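Long-range contact in ABC transporter, substrate-binding protein (Clostridium perfringens, PDB 4EDP), which probably captures a solute outside the cell and delivers it to the membrane part of an ABC importer: residues K113-S118 with F282-L287. Residues are numbered along the deposited sequence; the frame is centred on the assembly and turned at random.
Sequences KIPNAS and FINYAL
Asn116 and Asn284 exchange side-chain-to-backbone hydrogen bonds where a 3-10 turn lies against the C-terminal part of helix 276-286, in one lobe of a fold of the periplasmic-binding-protein type. The pair illustrates how two amides can join a loop to a helix: each side chain reaches the other's main chain. Asn284 is the projecting group: with CG anti to its backbone N (chi1 -170°), it places OD1 in a notch at the start of the 3-10 segment 115-118, where OD1 meets Asn116 N at 2.8 Å nearly along its own C=O axis. Pro115 CD, 3.2 Å from Asn284 OD1, and Asn116 CB line that notch. In return Asn116 ND2 gives an almost straight bond (179°) to Asn284 O, approaching from above the carbonyl plane. The two amide planes are only 15° apart.

Beside these bonds the contact turns apolar. Leu287 CD1 sits against Ile114 CG2 at 3.7 Å and faces Ala117, while Leu287 CB lies against Asn116 CB. Ile114 CG2, anti to the backbone N, is directed to Leu287, and CD1 at the end of the other branch touches Ile283 CG2 at 4.0 Å. Ile283 also packs on Ile267 and Ile269 of strand 262-269, linking this layer to the sheet. One water bridges the two segments, donating to both Asn116 O, at 3.1 Å, and Leu287 O, at 2.9 Å.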
loop_
_atom_site.group_PDB
_atom_site.type_symbol
_atom_site.label_atom_id
_atom_site.label_comp_id
_atom_site.label_asym_id
_atom_site.label_seq_id
_atom_site.Cartn_x
_atom_site.Cartn_y
_atom_site.Cartn_z
ATOM N N LYS A 113 16.894 17.856 6.143
ATOM C CA LYS A 113 17.515 16.887 7.057
ATOM C C LYS A 113 17.373 15.445 6.579
ATOM O O LYS A 113 17.805 14.504 7.258
ATOM C CB LYS A 113 16.853 17.012 8.433
ATOM C CG LYS A 113 17.183 18.282 9.183
ATOM C CD LYS A 113 16.278 18.405 10.422
ATOM C CE LYS A 113 16.918 19.182 11.532
ATOM N NZ LYS A 113 17.980 18.345 12.177
ATOM N N ILE A 114 16.766 15.260 5.411
ATOM C CA ILE A 114 16.532 13.925 4.857
ATOM C C ILE A 114 17.013 13.943 3.398
ATOM O O ILE A 114 16.217 13.800 2.460
ATOM C CB ILE A 114 15.033 13.554 4.947
ATOM C CG1 ILE A 114 14.485 13.855 6.350
ATOM C CG2 ILE A 114 14.791 12.067 4.542
ATOM C CD1 ILE A 114 12.992 13.493 6.547
ATOM N N PRO A 115 18.330 14.063 3.197
ATOM C CA PRO A 115 18.831 14.157 1.823
ATOM C C PRO A 115 18.525 12.950 0.950
ATOM O O PRO A 115 18.347 13.113 -0.262
ATOM C CB PRO A 115 20.339 14.352 2.007
ATOM C CG PRO A 115 20.618 13.803 3.374
ATOM C CD PRO A 115 19.421 14.146 4.180
ATOM N N ASN A 116 18.380 11.769 1.557
ATOM C CA ASN A 116 18.079 10.557 0.786
ATOM C C ASN A 116 16.722 10.584 0.113
ATOM O O ASN A 116 16.476 9.813 -0.804
ATOM C CB ASN A 116 18.271 9.286 1.627
ATOM C CG ASN A 116 19.750 8.971 1.847
ATOM O OD1 ASN A 116 20.586 9.335 1.003
ATOM N ND2 ASN A 116 20.086 8.285 2.956
ATOM N N ALA A 117 15.838 11.467 0.570
ATOM C CA ALA A 117 14.542 11.644 -0.082
ATOM C C ALA A 117 14.725 12.066 -1.551
ATOM O O ALA A 117 13.808 11.868 -2.374
ATOM C CB ALA A 117 13.678 12.658 0.672
ATOM N N SER A 118 15.888 12.622 -1.896
ATOM C CA SER A 118 16.164 13.025 -3.284
ATOM C C SER A 118 16.228 11.814 -4.206
ATOM O O SER A 118 16.056 11.944 -5.425
ATOM C CB SER A 118 17.471 13.821 -3.408
ATOM O OG SER A 118 18.634 13.001 -3.230
ATOM N N PHE A 282 17.191 8.580 11.441
ATOM C CA PHE A 282 16.643 7.277 11.165
ATOM C C PHE A 282 15.837 7.230 9.865
ATOM O O PHE A 282 15.975 6.273 9.087
ATOM C CB PHE A 282 15.777 6.752 12.309
ATOM C CG PHE A 282 15.266 5.376 12.042
ATOM C CD1 PHE A 282 16.000 4.272 12.410
ATOM C CD2 PHE A 282 14.092 5.189 11.351
ATOM C CE1 PHE A 282 15.558 2.998 12.114
ATOM C CE2 PHE A 282 13.633 3.914 11.062
ATOM C CZ PHE A 282 14.363 2.821 11.445
ATOM N N ILE A 283 15.010 8.239 9.616
ATOM C CA ILE A 283 14.208 8.256 8.377
ATOM C C ILE A 283 15.145 8.312 7.179
ATOM O O ILE A 283 14.965 7.587 6.184
ATOM C CB ILE A 283 13.168 9.398 8.373
ATOM C CG1 ILE A 283 12.142 9.168 9.487
ATOM C CG2 ILE A 283 12.470 9.521 6.981
ATOM C CD1 ILE A 283 11.037 10.241 9.603
ATOM N N ASN A 284 16.168 9.158 7.276
ATOM C CA ASN A 284 17.156 9.279 6.210
ATOM C C ASN A 284 17.846 7.933 5.968
ATOM O O ASN A 284 18.092 7.535 4.824
ATOM C CB ASN A 284 18.185 10.360 6.534
ATOM C CG ASN A 284 19.069 10.681 5.357
ATOM O OD1 ASN A 284 18.588 11.010 4.275
ATOM N ND2 ASN A 284 20.372 10.613 5.565
ATOM N N TYR A 285 18.134 7.217 7.052
ATOM C CA TYR A 285 18.726 5.887 6.979
ATOM C C TYR A 285 17.782 4.887 6.304
ATOM O O TYR A 285 18.204 4.114 5.423
ATOM C CB TYR A 285 19.085 5.449 8.405
ATOM C CG TYR A 285 19.334 3.981 8.651
ATOM C CD1 TYR A 285 20.585 3.404 8.418
ATOM C CD2 TYR A 285 18.341 3.188 9.201
ATOM C CE1 TYR A 285 20.819 2.039 8.689
ATOM C CE2 TYR A 285 18.560 1.841 9.472
ATOM C CZ TYR A 285 19.797 1.276 9.209
ATOM O OH TYR A 285 19.995 -0.060 9.484
ATOM N N ALA A 286 16.502 4.923 6.683
ATOM C CA ALA A 286 15.505 3.997 6.113
ATOM C C ALA A 286 15.334 4.169 4.587
ATOM O O ALA A 286 14.971 3.216 3.878
ATOM C CB ALA A 286 14.156 4.148 6.829
ATOM N N LEU A 287 15.626 5.378 4.103
ATOM C CA LEU A 287 15.520 5.720 2.690
ATOM C C LEU A 287 16.828 5.509 1.932
ATOM O O LEU A 287 16.843 5.620 0.713
ATOM C CB LEU A 287 15.072 7.191 2.520
ATOM C CG LEU A 287 13.662 7.570 3.000
ATOM C CD1 LEU A 287 13.344 9.098 2.856
ATOM C CD2 LEU A 287 12.622 6.746 2.269
HETATM O O HOH W 1 15.177 7.073 -1.188
#